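Local coordinates for cupin 2, conserved barrel domain protein (Novosphingobium aromaticivorans DSM 12444, PDB 3ES1) that is of unknown function but folds as a cupin-like beta barrel and forms a two-chain assembly, at residues E4-V18 and V28-I40. Residues are numbered along the deposited sequence; the frame is centred on the assembly and turned at random. Where two conformers were deposited one is given.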
ATOM      1  N   GLU A   4      15.480  15.989  -6.553  0.50 31.71           N
ATOM      2  CA  GLU A   4      15.455  15.367  -7.926  0.50 31.15           C
ATOM      3  C   GLU A   4      16.870  15.034  -8.382  0.50 30.97           C
ATOM      4  O   GLU A   4      17.580  15.786  -9.062  0.50 32.25           O
ATOM      5  CB  GLU A   4      14.717  16.236  -8.951  0.50 31.44           C
ATOM      6  CG  GLU A   4      13.201  16.333  -8.723  0.50 30.90           C
ATOM      7  CD  GLU A   4      12.760  17.605  -8.019  0.50 31.43           C
ATOM      8  OE1 GLU A   4      13.329  17.943  -6.952  0.50 32.57           O
ATOM      9  OE2 GLU A   4      11.820  18.260  -8.520  0.50 28.47           O
ATOM     10  N   ALA A   5      17.241  13.866  -7.923  1.00 29.11           N
ATOM     11  CA  ALA A   5      18.417  13.129  -8.311  1.00 27.82           C
ATOM     12  C   ALA A   5      17.998  11.665  -8.328  1.00 25.54           C
ATOM     13  O   ALA A   5      16.995  11.315  -7.751  1.00 24.70           O
ATOM     14  CB  ALA A   5      19.529  13.343  -7.263  1.00 26.86           C
ATOM     15  N   LEU A   6      18.778  10.854  -9.030  1.00 24.64           N
ATOM     16  CA  LEU A   6      18.712   9.394  -8.934  1.00 23.18           C
ATOM     17  C   LEU A   6      18.827   8.983  -7.472  1.00 21.90           C
ATOM     18  O   LEU A   6      19.527   9.599  -6.687  1.00 20.92           O
ATOM     19  CB  LEU A   6      19.876   8.777  -9.728  1.00 23.88           C
ATOM     20  CG  LEU A   6      19.712   7.454 -10.407  1.00 24.96           C
ATOM     21  CD1 LEU A   6      18.510   7.499 -11.351  1.00 24.67           C
ATOM     22  CD2 LEU A   6      21.083   7.136 -11.123  1.00 27.14           C
ATOM     23  N   SER A   7      18.083   7.944  -7.105  1.00 20.76           N
ATOM     24  CA  SER A   7      18.178   7.338  -5.770  1.00 19.19           C
ATOM     25  C   SER A   7      19.567   6.747  -5.506  1.00 18.89           C
ATOM     26  O   SER A   7      20.336   6.392  -6.423  1.00 17.68           O
ATOM     27  CB  SER A   7      17.127   6.235  -5.609  1.00 18.67           C
ATOM     28  OG  SER A   7      15.797   6.741  -5.733  1.00 16.38           O
ATOM     29  N   ASP A   8      19.890   6.657  -4.226  1.00 19.03           N
ATOM     30  CA  ASP A   8      21.202   6.126  -3.813  1.00 19.20           C
ATOM     31  C   ASP A   8      21.336   4.644  -4.215  1.00 20.08           C
ATOM     32  O   ASP A   8      22.417   4.079  -4.167  1.00 19.86           O
ATOM     33  CB  ASP A   8      21.447   6.307  -2.309  1.00 18.92           C
ATOM     34  CG  ASP A   8      21.669   7.777  -1.918  1.00 20.88           C
ATOM     35  OD1 ASP A   8      21.902   8.605  -2.814  1.00 18.44           O
ATOM     36  OD2 ASP A   8      21.611   8.114  -0.709  1.00 18.83           O
ATOM     37  N   SER A   9      20.212   4.016  -4.587  1.00 19.45           N
ATOM     38  CA  SER A   9      20.191   2.609  -5.025  1.00 19.35           C
ATOM     39  C   SER A   9      20.412   2.529  -6.524  1.00 20.33           C
ATOM     40  O   SER A   9      20.531   1.447  -7.092  1.00 19.86           O
ATOM     41  CB  SER A   9      18.820   2.004  -4.760  1.00 19.84           C
ATOM     42  OG  SER A   9      17.848   2.838  -5.382  1.00 18.91           O
ATOM     43  N   GLY A  10      20.444   3.692  -7.155  1.00 20.84           N
ATOM     44  CA  GLY A  10      20.542   3.780  -8.630  1.00 20.69           C
ATOM     45  C   GLY A  10      19.232   3.729  -9.381  1.00 20.81           C
ATOM     46  O   GLY A  10      19.201   3.822 -10.635  1.00 22.09           O
ATOM     47  N   LEU A  11      18.166   3.597  -8.610  1.00 19.44           N
ATOM     48  CA  LEU A  11      16.774   3.614  -9.137  1.00 18.23           C
ATOM     49  C   LEU A  11      16.170   5.029  -9.169  1.00 18.20           C
ATOM     50  O   LEU A  11      16.644   5.932  -8.482  1.00 18.34           O
ATOM     51  CB  LEU A  11      15.896   2.701  -8.294  1.00 17.49           C
ATOM     52  CG  LEU A  11      16.234   1.217  -8.290  1.00 16.87           C
ATOM     53  CD1 LEU A  11      15.312   0.445  -7.348  1.00 15.28           C
ATOM     54  CD2 LEU A  11      16.100   0.683  -9.707  1.00 16.63           C
ATOM     55  N   PRO A  12      15.164   5.247 -10.021  1.00 18.74           N
ATOM     56  CA  PRO A  12      14.547   6.581 -10.159  1.00 18.06           C
ATOM     57  C   PRO A  12      13.987   7.137  -8.868  1.00 17.72           C
ATOM     58  O   PRO A  12      13.630   6.368  -7.980  1.00 19.10           O
ATOM     59  CB  PRO A  12      13.388   6.322 -11.134  1.00 18.48           C
ATOM     60  CG  PRO A  12      13.821   5.185 -11.948  1.00 20.36           C
ATOM     61  CD  PRO A  12      14.538   4.273 -10.946  1.00 18.78           C
ATOM     62  N   PRO A  13      13.961   8.472  -8.733  1.00 18.11           N
ATOM     63  CA  PRO A  13      13.283   9.053  -7.570  1.00 18.02           C
ATOM     64  C   PRO A  13      11.804   8.799  -7.671  1.00 18.26           C
ATOM     65  O   PRO A  13      11.280   8.415  -8.714  1.00 19.60           O
ATOM     66  CB  PRO A  13      13.577  10.553  -7.667  1.00 17.05           C
ATOM     67  CG  PRO A  13      13.908  10.808  -9.122  1.00 19.19           C
ATOM     68  CD  PRO A  13      14.489   9.494  -9.656  1.00 16.96           C
ATOM     69  N   VAL A  14      11.130   9.051  -6.570  1.00 18.34           N
ATOM     70  CA  VAL A  14       9.706   8.740  -6.433  1.00 18.33           C
ATOM     71  C   VAL A  14       8.824  10.007  -6.437  1.00 17.67           C
ATOM     72  O   VAL A  14       9.016  10.906  -5.663  1.00 17.89           O
ATOM     73  CB  VAL A  14       9.486   7.961  -5.113  1.00 18.73           C
ATOM     74  CG1 VAL A  14       7.976   7.643  -4.881  1.00 18.41           C
ATOM     75  CG2 VAL A  14      10.390   6.694  -5.054  1.00 17.05           C
ATOM     76  N   GLN A  15       7.871  10.040  -7.353  1.00 17.67           N
ATOM     77  CA  GLN A  15       6.819  11.070  -7.388  1.00 17.30           C
ATOM     78  C   GLN A  15       5.769  10.777  -6.342  1.00 17.67           C
ATOM     79  O   GLN A  15       5.233   9.661  -6.268  1.00 18.42           O
ATOM     80  CB  GLN A  15       6.155  11.102  -8.795  1.00 17.62           C
ATOM     81  CG  GLN A  15       5.003  12.107  -8.967  1.00 19.67           C
ATOM     82  CD  GLN A  15       4.261  11.890 -10.256  1.00 16.79           C
ATOM     83  OE1 GLN A  15       4.341  10.792 -10.864  1.00 17.33           O
ATOM     84  NE2 GLN A  15       3.492  12.901 -10.673  1.00 18.28           N
ATOM     85  N   ARG A  16       5.467  11.808  -5.559  1.00 17.55           N
ATOM     86  CA  ARG A  16       4.408  11.803  -4.555  1.00 18.31           C
ATOM     87  C   ARG A  16       3.394  12.911  -4.865  1.00 17.26           C
ATOM     88  O   ARG A  16       3.760  14.077  -5.043  1.00 16.76           O
ATOM     89  CB  ARG A  16       4.990  11.998  -3.147  1.00 17.76           C
ATOM     90  CG  ARG A  16       3.923  11.978  -2.005  1.00 19.91           C
ATOM     91  CD  ARG A  16       4.558  12.229  -0.640  1.00 20.21           C
ATOM     92  NE  ARG A  16       4.789  13.636  -0.410  1.00 21.03           N
ATOM     93  CZ  ARG A  16       4.845  14.220   0.775  1.00 21.84           C
ATOM     94  NH1 ARG A  16       4.692  13.518   1.884  1.00 19.61           N
ATOM     95  NH2 ARG A  16       5.039  15.518   0.831  1.00 23.87           N
ATOM     96  N   VAL A  17       2.140  12.520  -4.951  1.00 17.40           N
ATOM     97  CA  VAL A  17       1.049  13.456  -5.190  1.00 17.51           C
ATOM     98  C   VAL A  17       0.085  13.362  -4.050  1.00 17.37           C
ATOM     99  O   VAL A  17      -0.475  12.300  -3.795  1.00 19.79           O
ATOM    100  CB  VAL A  17       0.307  13.181  -6.540  1.00 18.82           C
ATOM    101  CG1 VAL A  17      -0.958  14.073  -6.653  1.00 16.90           C
ATOM    102  CG2 VAL A  17       1.260  13.348  -7.773  1.00 18.10           C
ATOM    103  N   VAL A  18      -0.155  14.476  -3.388  1.00 17.46           N
ATOM    104  CA  VAL A  18      -1.055  14.510  -2.204  1.00 16.86           C
ATOM    105  C   VAL A  18      -2.255  15.391  -2.435  1.00 16.66           C
ATOM    106  O   VAL A  18      -2.118  16.543  -2.825  1.00 17.01           O
ATOM    107  CB  VAL A  18      -0.333  15.033  -0.952  1.00 17.35           C
ATOM    108  CG1 VAL A  18      -1.284  14.994   0.295  1.00 16.29           C
ATOM    109  CG2 VAL A  18       0.973  14.257  -0.703  1.00 15.84           C
ATOM    110  N   VAL A  28      -8.706  19.366  -4.256  1.00 18.69           N
ATOM    111  CA  VAL A  28      -7.592  19.985  -4.942  1.00 18.77           C
ATOM    112  C   VAL A  28      -6.309  19.212  -4.695  1.00 20.19           C
ATOM    113  O   VAL A  28      -6.265  18.326  -3.838  1.00 20.92           O
ATOM    114  CB  VAL A  28      -7.371  21.442  -4.434  1.00 18.50           C
ATOM    115  CG1 VAL A  28      -8.633  22.237  -4.534  1.00 16.55           C
ATOM    116  CG2 VAL A  28      -6.883  21.468  -2.983  1.00 17.34           C
ATOM    117  N   PHE A  29      -5.281  19.552  -5.467  1.00 19.83           N
ATOM    118  CA  PHE A  29      -3.899  19.029  -5.232  1.00 19.63           C
ATOM    119  C   PHE A  29      -3.219  19.847  -4.152  1.00 20.22           C
ATOM    120  O   PHE A  29      -3.192  21.075  -4.228  1.00 20.60           O
ATOM    121  CB  PHE A  29      -3.087  18.994  -6.560  1.00 19.52           C
ATOM    122  CG  PHE A  29      -3.639  18.016  -7.544  1.00 17.54           C
ATOM    123  CD1 PHE A  29      -3.382  16.666  -7.417  1.00 20.21           C
ATOM    124  CD2 PHE A  29      -4.459  18.427  -8.590  1.00 20.99           C
ATOM    125  CE1 PHE A  29      -3.922  15.758  -8.351  1.00 19.48           C
ATOM    126  CE2 PHE A  29      -5.031  17.509  -9.481  1.00 19.39           C
ATOM    127  CZ  PHE A  29      -4.775  16.187  -9.340  1.00 18.72           C
ATOM    128  N   LYS A  30      -2.691  19.149  -3.146  1.00 20.37           N
ATOM    129  CA  LYS A  30      -2.106  19.751  -1.941  1.00 21.68           C
ATOM    130  C   LYS A  30      -0.606  19.939  -2.119  1.00 21.63           C
ATOM    131  O   LYS A  30      -0.066  20.980  -1.790  1.00 21.30           O
ATOM    132  CB  LYS A  30      -2.413  18.892  -0.713  1.00 22.68           C
ATOM    133  CG  LYS A  30      -1.949  19.484   0.629  1.00 27.74           C
ATOM    134  CD  LYS A  30      -2.316  18.641   1.850  1.00 31.10           C
ATOM    135  CE  LYS A  30      -1.434  19.022   3.052  1.00 33.21           C
ATOM    136  NZ  LYS A  30      -2.067  20.018   3.984  1.00 31.38           N
ATOM    137  N   SER A  31       0.048  18.921  -2.670  1.00 21.20           N
ATOM    138  CA  SER A  31       1.466  18.959  -2.951  1.00 21.34           C
ATOM    139  C   SER A  31       1.891  17.883  -3.940  1.00 21.41           C
ATOM    140  O   SER A  31       1.224  16.839  -4.119  1.00 22.35           O
ATOM    141  CB  SER A  31       2.286  18.795  -1.668  1.00 22.10           C
ATOM    142  OG  SER A  31       2.140  17.491  -1.149  1.00 23.05           O
ATOM    143  N   GLU A  32       3.004  18.165  -4.585  1.00 20.70           N
ATOM    144  CA  GLU A  32       3.656  17.199  -5.474  1.00 20.73           C
ATOM    145  C   GLU A  32       5.151  17.358  -5.423  1.00 20.41           C
ATOM    146  O   GLU A  32       5.661  18.479  -5.391  1.00 20.37           O
ATOM    147  CB  GLU A  32       3.165  17.378  -6.898  1.00 20.55           C
ATOM    148  CG  GLU A  32       3.809  16.450  -7.947  1.00 19.84           C
ATOM    149  CD  GLU A  32       3.275  16.675  -9.358  1.00 20.69           C
ATOM    150  OE1 GLU A  32       2.595  17.694  -9.616  1.00 23.47           O
ATOM    151  OE2 GLU A  32       3.602  15.860 -10.247  1.00 20.58           O
ATOM    152  N   ASP A  33       5.847  16.237  -5.390  1.00 19.37           N
ATOM    153  CA  ASP A  33       7.312  16.251  -5.312  1.00 18.97           C
ATOM    154  C   ASP A  33       7.872  15.010  -5.937  1.00 19.15           C
ATOM    155  O   ASP A  33       7.214  14.001  -5.979  1.00 16.94           O
ATOM    156  CB  ASP A  33       7.839  16.358  -3.865  1.00 19.25           C
ATOM    157  CG  ASP A  33       7.428  15.199  -2.978  1.00 21.04           C
ATOM    158  OD1 ASP A  33       6.361  15.283  -2.360  1.00 24.03           O
ATOM    159  OD2 ASP A  33       8.186  14.209  -2.866  1.00 25.61           O
ATOM    160  N   VAL A  34       9.122  15.109  -6.392  1.00 18.37           N
ATOM    161  CA  VAL A  34       9.856  13.946  -6.893  1.00 18.58           C
ATOM    162  C   VAL A  34      11.144  13.883  -6.086  1.00 19.46           C
ATOM    163  O   VAL A  34      11.971  14.790  -6.179  1.00 19.13           O
ATOM    164  CB  VAL A  34      10.177  14.079  -8.419  1.00 17.78           C
ATOM    165  CG1 VAL A  34      11.109  12.961  -8.918  1.00 18.17           C
ATOM    166  CG2 VAL A  34       8.869  14.144  -9.240  1.00 20.28           C
ATOM    167  N   THR A  35      11.291  12.804  -5.308  1.00 19.84           N
ATOM    168  CA  THR A  35      12.313  12.679  -4.261  1.00 19.39           C
ATOM    169  C   THR A  35      13.029  11.311  -4.283  1.00 20.00           C
ATOM    170  O   THR A  35      12.386  10.281  -4.388  1.00 18.55           O
ATOM    171  CB  THR A  35      11.650  12.828  -2.868  1.00 19.86           C
ATOM    172  OG1 THR A  35      10.936  14.067  -2.837  1.00 22.40           O
ATOM    173  CG2 THR A  35      12.681  12.895  -1.758  1.00 19.53           C
ATOM    174  N   PRO A  36      14.372  11.304  -4.183  1.00 19.61           N
ATOM    175  CA  PRO A  36      15.109  10.042  -4.167  1.00 19.44           C
ATOM    176  C   PRO A  36      14.981   9.271  -2.874  1.00 18.97           C
ATOM    177  O   PRO A  36      14.807   9.854  -1.822  1.00 17.60           O
ATOM    178  CB  PRO A  36      16.563  10.503  -4.364  1.00 20.57           C
ATOM    179  CG  PRO A  36      16.599  11.859  -3.706  1.00 18.58           C
ATOM    180  CD  PRO A  36      15.278  12.470  -4.116  1.00 20.32           C
ATOM    181  N   THR A  37      15.090   7.946  -2.969  1.00 18.88           N
ATOM    182  CA  THR A  37      15.390   7.142  -1.783  1.00 18.75           C
ATOM    183  C   THR A  37      16.873   7.400  -1.434  1.00 17.41           C
ATOM    184  O   THR A  37      17.718   7.624  -2.289  1.00 18.31           O
ATOM    185  CB  THR A  37      15.074   5.609  -1.934  1.00 17.18           C
ATOM    186  OG1 THR A  37      16.025   4.977  -2.822  1.00 18.66           O
ATOM    187  CG2 THR A  37      13.586   5.339  -2.376  1.00 18.22           C
ATOM    188  N   ARG A  38      17.139   7.422  -0.140  1.00 18.39           N
ATOM    189  CA  ARG A  38      18.477   7.686   0.398  1.00 18.40           C
ATOM    190  C   ARG A  38      19.006   6.560   1.289  1.00 18.08           C
ATOM    191  O   ARG A  38      18.275   5.854   2.016  1.00 17.87           O
ATOM    192  CB  ARG A  38      18.473   9.010   1.163  1.00 18.98           C
ATOM    193  CG  ARG A  38      18.017  10.245   0.323  1.00 20.89           C
ATOM    194  CD  ARG A  38      18.867  10.400  -0.897  1.00 24.08           C
ATOM    195  NE  ARG A  38      20.228  10.745  -0.549  1.00 24.18           N
ATOM    196  CZ  ARG A  38      20.621  11.982  -0.295  1.00 25.36           C
ATOM    197  NH1 ARG A  38      19.717  12.953  -0.333  1.00 24.40           N
ATOM    198  NH2 ARG A  38      21.891  12.237   0.014  1.00 20.62           N
HETATM  199  N   MSE A  39      20.318   6.422   1.228  1.00 18.28           N
HETATM  200  CA  MSE A  39      21.059   5.358   1.914  1.00 18.77           C
HETATM  201  C   MSE A  39      20.913   5.442   3.421  1.00 18.25           C
HETATM  202  O   MSE A  39      20.955   6.509   4.023  1.00 19.43           O
HETATM  203  CB  MSE A  39      22.558   5.396   1.546  1.00 18.82           C
HETATM  204  CG  MSE A  39      23.242   4.078   1.752  1.00 22.49           C
HETATM  205 SE   MSE A  39      22.750   2.693   0.467  0.75 20.67          SE
HETATM  206  CE  MSE A  39      23.767   3.265  -1.079  1.00 22.49           C
ATOM    207  N   ILE A  40      20.690   4.292   4.029  1.00 18.28           N
ATOM    208  CA  ILE A  40      20.742   4.183   5.504  1.00 18.51           C
ATOM    209  C   ILE A  40      22.212   3.903   5.920  1.00 18.34           C
ATOM    210  O   ILE A  40      23.037   3.460   5.084  1.00 17.98           O
ATOM    211  CB  ILE A  40      19.797   3.090   6.074  1.00 18.34           C
ATOM    212  CG1 ILE A  40      20.262   1.679   5.646  1.00 19.14           C
ATOM    213  CG2 ILE A  40      18.306   3.355   5.712  1.00 18.05           C
ATOM    214  CD1 ILE A  40      19.283   0.647   6.011  1.00 18.55           C
TER
HETATM  215  O   HOH W   1       9.555  17.972  -7.586  1.00 24.45           O
HETATM  216  O   HOH W   2      22.820   9.432   1.103  1.00 22.42           O
HETATM  217  O   HOH W   3       8.393  11.690  -3.134  1.00 18.93           O
HETATM  218  O   HOH W   4       3.917  15.632  -2.700  1.00 26.51           O
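R16 and D33 face each other as a hydrogen-bonded pair of the antiparallel strands 14-18 and 28-35, and their side chains add a salt bridge. Along the arginine, CB rests 3.6 Å from D33 OD1, CG and CD pass the same oxygen at 4.1 and 3.9 Å, and with CG anti to the backbone N (chi1 -179°) and a bend at chi3, NE arrives 3.0 Å from OD1, on its syn lone pair. The guanidinium and carboxylate planes stand 65° apart. V18 CG2 lies above one guanidinium face, toward its rim, while NH1 continues to D65 and the V50 carbonyl. D33 OD2 accepts from T35 OG1 at 2.8 Å and reaches R67.

On the hairpin's other face, Q15 NE2 donates to the anti side of E32 OE2, 3.0 Å away. On the second subunit, T121 O accepts from Q15 NE2, R123 N donates to Q15 OE1, and R120 forms a salt bridge with E32 OE1. In the loop before strand 14-18, D8 OD2 takes two donors from strand 38-39: M39 N at 2.9 Å, and R38 NE from above the carboxylate plane, the oxygen lying in the guanidinium plane. With an alanine at D8, M39 N and the R38 guanidinium would probably lose their shared acceptor, and the arginine would be freer to turn. S7, which opens the type I turn to G10, accepts T37 N on OG at 3.1 Å.

At the far end K30 N and S31 N both donate to V18 O, a classic beta bulge. R16 to V18 also pair in parallel with a strand of the second subunit, so that this N-terminal beta hairpin of the cupin-like fold carries its sheet on into that chain.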